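Local coordinates for protein TbpB (Actinobacillus pleuropneumoniae, PDB 3HOL) that is the transferrin-binding lipoprotein of a bacterial transferrin receptor and probably captures the host's iron-loaded transferrin at the cell surface for iron acquisition, at residues 52-57 and 104-109; 71-76 and 86-91. All coordinates share one frame; numbering follows the deposited sequence.

Contact 1: 52-57 and 104-109; sequences ITNGNL and YYKGNS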
ATOM      1  N   ILE A  52       0.823  12.234   3.673  1.00 12.74           N
ATOM      2  CA  ILE A  52      -0.614  12.246   3.876  1.00 12.61           C
ATOM      3  C   ILE A  52      -1.104  10.847   4.302  1.00 14.29           C
ATOM      4  O   ILE A  52      -0.771   9.844   3.640  1.00 12.91           O
ATOM      5  CB  ILE A  52      -1.338  12.643   2.564  1.00 11.67           C
ATOM      6  CG1 ILE A  52      -0.984  14.086   2.200  1.00 11.21           C
ATOM      7  CG2 ILE A  52      -2.850  12.524   2.733  1.00 10.84           C
ATOM      8  CD1 ILE A  52      -1.607  14.618   0.882  1.00  9.09           C
ATOM      9  N   THR A  53      -1.917  10.804   5.360  1.00 15.30           N
ATOM     10  CA  THR A  53      -2.493   9.550   5.915  1.00 17.84           C
ATOM     11  C   THR A  53      -4.007   9.409   5.691  1.00 19.83           C
ATOM     12  O   THR A  53      -4.596   8.376   6.001  1.00 22.98           O
ATOM     13  CB  THR A  53      -2.188   9.438   7.442  1.00 18.32           C
ATOM     14  OG1 THR A  53      -2.794  10.527   8.146  1.00 17.51           O
ATOM     15  CG2 THR A  53      -0.705   9.482   7.690  1.00 18.05           C
ATOM     16  N   ASN A  54      -4.626  10.453   5.146  1.00 20.79           N
ATOM     17  CA  ASN A  54      -6.060  10.544   4.858  1.00 21.22           C
ATOM     18  C   ASN A  54      -6.211  10.290   3.341  1.00 20.78           C
ATOM     19  O   ASN A  54      -5.740  11.115   2.543  1.00 21.81           O
ATOM     20  CB  ASN A  54      -6.538  11.973   5.245  1.00 20.99           C
ATOM     21  CG  ASN A  54      -7.980  12.245   4.894  1.00 24.84           C
ATOM     22  OD1 ASN A  54      -8.684  11.370   4.421  1.00 29.07           O
ATOM     23  ND2 ASN A  54      -8.439  13.481   5.136  1.00 27.52           N
ATOM     24  N   GLY A  55      -6.834   9.167   2.960  1.00 17.42           N
ATOM     25  CA  GLY A  55      -7.144   8.848   1.552  1.00 16.91           C
ATOM     26  C   GLY A  55      -8.456   9.396   0.999  1.00 16.21           C
ATOM     27  O   GLY A  55      -8.819   9.073  -0.137  1.00 15.17           O
ATOM     28  N   ASN A  56      -9.163  10.235   1.772  1.00 14.60           N
ATOM     29  CA  ASN A  56     -10.461  10.759   1.317  1.00 14.84           C
ATOM     30  C   ASN A  56     -10.200  11.847   0.301  1.00 13.95           C
ATOM     31  O   ASN A  56      -9.586  12.863   0.629  1.00 12.49           O
ATOM     32  CB  ASN A  56     -11.304  11.291   2.517  1.00 16.54           C
ATOM     33  CG  ASN A  56     -12.656  11.953   2.094  1.00 21.37           C
ATOM     34  OD1 ASN A  56     -12.974  12.137   0.906  1.00 25.69           O
ATOM     35  ND2 ASN A  56     -13.467  12.289   3.105  1.00 29.06           N
ATOM     36  N   LEU A  57     -10.694  11.642  -0.917  1.00 13.23           N
ATOM     37  CA  LEU A  57     -10.455  12.566  -2.024  1.00 14.43           C
ATOM     38  C   LEU A  57     -11.158  13.916  -1.894  1.00 14.86           C
ATOM     39  O   LEU A  57     -10.775  14.883  -2.554  1.00 14.72           O
ATOM     40  CB  LEU A  57     -10.806  11.914  -3.362  1.00 12.75           C
ATOM     41  CG  LEU A  57     -10.096  10.552  -3.598  1.00 12.80           C
ATOM     42  CD1 LEU A  57     -10.434  10.107  -5.010  1.00 10.57           C
ATOM     43  CD2 LEU A  57      -8.531  10.619  -3.411  1.00  3.68           C
ATOM     44  N   TYR A 104       0.067  18.818  -3.818  1.00  8.56           N
ATOM     45  CA  TYR A 104      -0.092  17.474  -3.224  1.00  7.68           C
ATOM     46  C   TYR A 104      -0.560  16.408  -4.228  1.00  7.97           C
ATOM     47  O   TYR A 104      -1.075  16.718  -5.328  1.00  7.35           O
ATOM     48  CB  TYR A 104      -1.111  17.558  -2.084  1.00  8.17           C
ATOM     49  CG  TYR A 104      -2.520  17.734  -2.608  1.00 10.09           C
ATOM     50  CD1 TYR A 104      -3.365  16.620  -2.782  1.00 10.87           C
ATOM     51  CD2 TYR A 104      -2.985  18.984  -2.999  1.00  9.20           C
ATOM     52  CE1 TYR A 104      -4.631  16.764  -3.323  1.00 11.72           C
ATOM     53  CE2 TYR A 104      -4.254  19.137  -3.513  1.00  7.77           C
ATOM     54  CZ  TYR A 104      -5.059  18.011  -3.694  1.00  8.02           C
ATOM     55  OH  TYR A 104      -6.323  18.136  -4.211  1.00 11.62           O
ATOM     56  N   TYR A 105      -0.361  15.148  -3.871  1.00  6.90           N
ATOM     57  CA  TYR A 105      -1.209  14.073  -4.434  1.00  8.25           C
ATOM     58  C   TYR A 105      -1.646  13.186  -3.310  1.00  8.79           C
ATOM     59  O   TYR A 105      -0.948  13.084  -2.283  1.00  7.59           O
ATOM     60  CB  TYR A 105      -0.465  13.233  -5.474  1.00  7.51           C
ATOM     61  CG  TYR A 105       0.449  12.124  -4.913  1.00  9.77           C
ATOM     62  CD1 TYR A 105      -0.023  10.805  -4.736  1.00  6.50           C
ATOM     63  CD2 TYR A 105       1.796  12.385  -4.638  1.00  9.50           C
ATOM     64  CE1 TYR A 105       0.817   9.778  -4.220  1.00  6.81           C
ATOM     65  CE2 TYR A 105       2.668  11.359  -4.161  1.00  6.05           C
ATOM     66  CZ  TYR A 105       2.149  10.052  -3.976  1.00 10.25           C
ATOM     67  OH  TYR A 105       2.949   9.060  -3.499  1.00  6.58           O
ATOM     68  N   LYS A 106      -2.759  12.473  -3.526  1.00  9.34           N
ATOM     69  CA  LYS A 106      -3.137  11.404  -2.627  1.00  9.26           C
ATOM     70  C   LYS A 106      -3.990  10.372  -3.349  1.00  9.99           C
ATOM     71  O   LYS A 106      -4.475  10.614  -4.475  1.00 10.90           O
ATOM     72  CB  LYS A 106      -3.919  11.967  -1.436  1.00  8.85           C
ATOM     73  CG  LYS A 106      -5.222  12.703  -1.895  1.00 10.41           C
ATOM     74  CD  LYS A 106      -6.269  12.803  -0.784  1.00 16.04           C
ATOM     75  CE  LYS A 106      -5.912  13.781   0.272  1.00 15.70           C
ATOM     76  NZ  LYS A 106      -6.876  13.680   1.443  1.00 17.07           N
ATOM     77  N   GLY A 107      -4.140   9.223  -2.706  1.00  9.67           N
ATOM     78  CA  GLY A 107      -4.995   8.134  -3.201  1.00  9.34           C
ATOM     79  C   GLY A 107      -5.517   7.263  -2.079  1.00  9.42           C
ATOM     80  O   GLY A 107      -4.989   7.281  -0.957  1.00  8.07           O
ATOM     81  N   ASN A 108      -6.544   6.464  -2.373  1.00  8.65           N
ATOM     82  CA  ASN A 108      -6.963   5.442  -1.431  1.00  9.99           C
ATOM     83  C   ASN A 108      -7.067   4.112  -2.162  1.00  9.71           C
ATOM     84  O   ASN A 108      -7.026   4.078  -3.398  1.00  8.02           O
ATOM     85  CB  ASN A 108      -8.327   5.794  -0.803  1.00 10.27           C
ATOM     86  CG  ASN A 108      -9.418   5.960  -1.841  1.00 12.77           C
ATOM     87  OD1 ASN A 108      -9.830   5.002  -2.472  1.00 12.24           O
ATOM     88  ND2 ASN A 108      -9.887   7.202  -2.024  1.00 11.88           N
ATOM     89  N   SER A 109      -7.201   3.036  -1.405  1.00  9.12           N
ATOM     90  CA  SER A 109      -7.280   1.674  -1.970  1.00 10.08           C
ATOM     91  C   SER A 109      -6.047   1.275  -2.812  1.00 10.49           C
ATOM     92  O   SER A 109      -6.191   0.919  -3.987  1.00  9.61           O
ATOM     93  CB  SER A 109      -8.591   1.519  -2.763  1.00 11.55           C
ATOM     94  OG  SER A 109      -8.664   0.199  -3.272  1.00 16.52           O
TER
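K106 reaches from strand 101-107 into the turn 54-57, and its ammonium is gripped by backbone carbonyls. NZ donates to N54 O at 3.0 Å and to N56 O at 2.9 Å, each from above the carbonyl plane; a third bond goes to D59 O. The chain gets there through a bend at chi3 (73°), which turns CE away from the line of CB, CG and CD. A charged end otherwise sunk in protein meets three peptide oxygens. N108 ND2 gives a nearly straight bond to G55 O (2.9 Å, 166° at the hydrogen), with the acceptor almost in the plane of the amide. The segment 52-57 leaves edge strand 50-52 of a five-stranded antiparallel sheet, consistent with the N-lobe handle domain beside its barrel, and is folded by an Asx turn, N54 OD1 accepting from N56 N at 2.9 Å. G55, without a side chain, lies against the strand end, its CA 3.7 Å from G107 O. Apolar contacts flank the stem: I52 crosses K106 at about a right angle, CG2 near CE, its CD1 packing against Y104 CB at 4.2 Å, while L57 and K106 slide past each other in opposite directions, CD2 against CD.

Contact 2: 71-76 and 86-91; sequences YPDIKT and SGYVID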
ATOM      1  N   TYR A  71      -7.635  35.072  -2.316  1.00 17.42           N
ATOM      2  CA  TYR A  71      -8.478  34.427  -3.319  1.00 17.58           C
ATOM      3  C   TYR A  71      -8.178  32.944  -3.252  1.00 17.04           C
ATOM      4  O   TYR A  71      -7.217  32.497  -3.892  1.00 16.63           O
ATOM      5  CB  TYR A  71      -8.157  34.966  -4.719  1.00 18.12           C
ATOM      6  CG  TYR A  71      -9.192  34.559  -5.737  1.00 24.36           C
ATOM      7  CD1 TYR A  71     -10.226  35.447  -6.108  1.00 29.22           C
ATOM      8  CD2 TYR A  71      -9.172  33.270  -6.312  1.00 26.99           C
ATOM      9  CE1 TYR A  71     -11.195  35.066  -7.047  1.00 31.58           C
ATOM     10  CE2 TYR A  71     -10.139  32.877  -7.233  1.00 31.04           C
ATOM     11  CZ  TYR A  71     -11.136  33.779  -7.600  1.00 33.65           C
ATOM     12  OH  TYR A  71     -12.083  33.384  -8.514  1.00 38.81           O
ATOM     13  N   PRO A  72      -8.961  32.174  -2.445  1.00 16.35           N
ATOM     14  CA  PRO A  72      -8.635  30.750  -2.298  1.00 15.46           C
ATOM     15  C   PRO A  72      -8.802  30.062  -3.636  1.00 15.03           C
ATOM     16  O   PRO A  72      -9.842  30.214  -4.296  1.00 14.87           O
ATOM     17  CB  PRO A  72      -9.674  30.219  -1.287  1.00 16.17           C
ATOM     18  CG  PRO A  72     -10.227  31.525  -0.566  1.00 17.92           C
ATOM     19  CD  PRO A  72     -10.120  32.601  -1.627  1.00 16.56           C
ATOM     20  N   ASP A  73      -7.778  29.340  -4.065  1.00 13.43           N
ATOM     21  CA  ASP A  73      -7.868  28.646  -5.346  1.00 13.09           C
ATOM     22  C   ASP A  73      -7.434  27.197  -5.167  1.00 12.02           C
ATOM     23  O   ASP A  73      -6.253  26.889  -5.157  1.00 10.39           O
ATOM     24  CB  ASP A  73      -7.040  29.362  -6.405  1.00 12.50           C
ATOM     25  CG  ASP A  73      -7.181  28.719  -7.787  1.00 17.06           C
ATOM     26  OD1 ASP A  73      -7.840  27.655  -7.913  1.00 17.15           O
ATOM     27  OD2 ASP A  73      -6.625  29.274  -8.739  1.00 17.70           O
ATOM     28  N   ILE A  74      -8.428  26.333  -4.971  1.00 11.25           N
ATOM     29  CA  ILE A  74      -8.216  24.898  -4.785  1.00 11.57           C
ATOM     30  C   ILE A  74      -8.516  24.239  -6.122  1.00 11.19           C
ATOM     31  O   ILE A  74      -9.600  24.438  -6.696  1.00 10.52           O
ATOM     32  CB  ILE A  74      -9.184  24.358  -3.721  1.00 12.69           C
ATOM     33  CG1 ILE A  74      -8.811  24.965  -2.355  1.00 13.29           C
ATOM     34  CG2 ILE A  74      -9.204  22.764  -3.662  1.00 11.04           C
ATOM     35  CD1 ILE A  74      -9.912  24.807  -1.355  1.00 21.58           C
ATOM     36  N   LYS A  75      -7.555  23.504  -6.655  1.00 10.20           N
ATOM     37  CA  LYS A  75      -7.758  22.963  -7.997  1.00  9.44           C
ATOM     38  C   LYS A  75      -8.943  22.032  -7.922  1.00  9.26           C
ATOM     39  O   LYS A  75      -9.061  21.247  -6.997  1.00  9.52           O
ATOM     40  CB  LYS A  75      -6.561  22.176  -8.475  1.00  8.90           C
ATOM     41  CG  LYS A  75      -6.627  21.891 -10.013  1.00  8.88           C
ATOM     42  CD  LYS A  75      -5.576  20.823 -10.396  1.00  9.34           C
ATOM     43  CE  LYS A  75      -5.556  20.588 -11.903  1.00 10.84           C
ATOM     44  NZ  LYS A  75      -4.595  19.473 -12.198  1.00  7.96           N
ATOM     45  N   THR A  76      -9.816  22.148  -8.906  1.00  9.95           N
ATOM     46  CA  THR A  76     -11.072  21.406  -8.963  1.00 11.05           C
ATOM     47  C   THR A  76     -10.864  19.870  -8.937  1.00 11.07           C
ATOM     48  O   THR A  76      -9.793  19.369  -9.324  1.00 10.73           O
ATOM     49  CB  THR A  76     -11.876  21.858 -10.220  1.00 11.03           C
ATOM     50  OG1 THR A  76     -13.220  21.374 -10.134  1.00 16.72           O
ATOM     51  CG2 THR A  76     -11.249  21.295 -11.474  1.00 15.34           C
ATOM     52  N   SER A  86      -4.682  14.800  -7.417  1.00  6.78           N
ATOM     53  CA  SER A  86      -3.518  15.649  -7.242  1.00  7.55           C
ATOM     54  C   SER A  86      -3.925  17.089  -7.595  1.00  8.45           C
ATOM     55  O   SER A  86      -4.971  17.335  -8.243  1.00  8.52           O
ATOM     56  CB  SER A  86      -2.363  15.137  -8.118  1.00  8.00           C
ATOM     57  OG  SER A  86      -2.762  15.184  -9.491  1.00  9.19           O
ATOM     58  N   GLY A  87      -3.143  18.061  -7.147  1.00  9.06           N
ATOM     59  CA  GLY A  87      -3.476  19.468  -7.457  1.00  8.28           C
ATOM     60  C   GLY A  87      -2.780  20.429  -6.518  1.00  7.58           C
ATOM     61  O   GLY A  87      -1.642  20.186  -6.085  1.00  6.56           O
ATOM     62  N   TYR A  88      -3.446  21.533  -6.245  1.00  7.14           N
ATOM     63  CA  TYR A  88      -2.846  22.564  -5.415  1.00  8.51           C
ATOM     64  C   TYR A  88      -3.956  23.229  -4.592  1.00  8.59           C
ATOM     65  O   TYR A  88      -5.146  23.083  -4.903  1.00  8.22           O
ATOM     66  CB  TYR A  88      -2.138  23.608  -6.307  1.00  7.21           C
ATOM     67  CG  TYR A  88      -2.987  24.107  -7.481  1.00  9.80           C
ATOM     68  CD1 TYR A  88      -4.033  25.044  -7.289  1.00  9.74           C
ATOM     69  CD2 TYR A  88      -2.766  23.617  -8.776  1.00  7.91           C
ATOM     70  CE1 TYR A  88      -4.835  25.458  -8.379  1.00 10.01           C
ATOM     71  CE2 TYR A  88      -3.542  24.056  -9.880  1.00  9.05           C
ATOM     72  CZ  TYR A  88      -4.552  24.973  -9.656  1.00 11.77           C
ATOM     73  OH  TYR A  88      -5.275  25.382 -10.720  1.00 12.12           O
ATOM     74  N   VAL A  89      -3.541  23.950  -3.556  1.00  8.81           N
ATOM     75  CA  VAL A  89      -4.409  24.725  -2.688  1.00  9.17           C
ATOM     76  C   VAL A  89      -3.587  26.010  -2.545  1.00  9.52           C
ATOM     77  O   VAL A  89      -2.588  26.021  -1.841  1.00  9.38           O
ATOM     78  CB  VAL A  89      -4.600  24.027  -1.289  1.00  9.77           C
ATOM     79  CG1 VAL A  89      -5.354  24.938  -0.264  1.00  9.15           C
ATOM     80  CG2 VAL A  89      -5.329  22.726  -1.437  1.00 12.85           C
ATOM     81  N   ILE A  90      -3.943  27.063  -3.272  1.00  9.97           N
ATOM     82  CA  ILE A  90      -3.117  28.282  -3.243  1.00  9.56           C
ATOM     83  C   ILE A  90      -3.941  29.565  -3.110  1.00  9.09           C
ATOM     84  O   ILE A  90      -5.171  29.569  -3.305  1.00  9.43           O
ATOM     85  CB  ILE A  90      -2.212  28.428  -4.475  1.00  9.59           C
ATOM     86  CG1 ILE A  90      -3.049  28.642  -5.761  1.00  9.97           C
ATOM     87  CG2 ILE A  90      -1.199  27.226  -4.604  1.00 10.08           C
ATOM     88  CD1 ILE A  90      -2.227  28.835  -7.106  1.00  9.73           C
ATOM     89  N   ASP A  91      -3.257  30.640  -2.744  1.00  9.59           N
ATOM     90  CA  ASP A  91      -3.840  31.985  -2.828  1.00  9.91           C
ATOM     91  C   ASP A  91      -3.579  32.487  -4.220  1.00 10.29           C
ATOM     92  O   ASP A  91      -2.415  32.717  -4.587  1.00 11.12           O
ATOM     93  CB  ASP A  91      -3.170  32.911  -1.796  1.00  9.44           C
ATOM     94  CG  ASP A  91      -3.963  34.197  -1.561  1.00 11.83           C
ATOM     95  OD1 ASP A  91      -4.753  34.579  -2.442  1.00  8.83           O
ATOM     96  OD2 ASP A  91      -3.810  34.802  -0.473  1.00 12.23           O
TER
HETATM   97  O   HOH W   1      -7.676  26.268 -10.236  1.00 15.36           O
HETATM   98  O   HOH W   2      -6.684  20.671  -5.346  1.00 10.87           O
HETATM   99  O   HOH W   3      -6.214  17.205 -11.358  1.00 20.91           O
HETATM  100  O   HOH W   4      -7.632  18.448  -7.678  1.00  9.02           O
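The Y88 ring carries K75 on one face: K75 CB sits over its centre, 3.6 Å from the ring centroid and 12° off the normal, a CH-pi contact. CG continues over CZ and CE2, and the extended lysine crosses the tyrosine at about a right angle before CD reaches G87 CA at 3.9 Å. At the ring's edge, in its plane, D73 O lies 3.6 Å from Y88 CD1. The D73 carboxylate stands nearly perpendicular to the ring, 84° between the planes, with OD1 3.8 Å from Y88 CE1. Water 1 joins the two polar ends, donating to D73 OD1 and hydrogen-bonded to Y88 OH.

The backbones form an antiparallel hairpin. D73 and I90 are the hydrogen-bonded pair: D73 N donates to I90 O at 2.7 Å, and I90 N returns a bond to D73 O. Beyond it K75 N donates to Y88 O at 3.0 Å. In the non-hydrogen-bonded pair of I74 and V89 the side chains lie side by side, CG1 to CG1 at 4.0 Å. At the far end D91 OD1 accepts from Y71 N (2.9 Å), which approaches from above the carboxylate plane; OD2 takes N70 N. G87 has backbone angles that call for glycine, and its bare CA gives K75 CD room to lie against it.

K75 NZ makes a salt bridge with D127 of strand 119-133, tying the hairpin to a barrel strand. Strand 72-74 is an edge strand of the five-stranded sheet, at the end away from strand 50-52; strand 84-91 pairs on its other side with strand 101-107, while helix 63-66 packs on I74 and V89 through S66.

From the N terminus the chain runs through strand 29-33 and into strand 50-52, whose last residue opens segment 52-57, the first half of contact 1. Helix 63-66 follows, then strand 72-74, which the chain doubles back to meet with strand 84-91, so contact 2 closes a short hairpin loop. Strand 101-107 comes next and completes contact 1, whose long loop therefore has contact 2 nested inside it. The centres lie about 16 Å apart, yet the two touch where strands 84-91 and 101-107 are neighbours: Y104 O probably accepts a hydrogen bond from G87 N. Contact 2 adds one edge strand to the five-stranded sheet; contact 1 ties the loop leaving the other edge to a central strand.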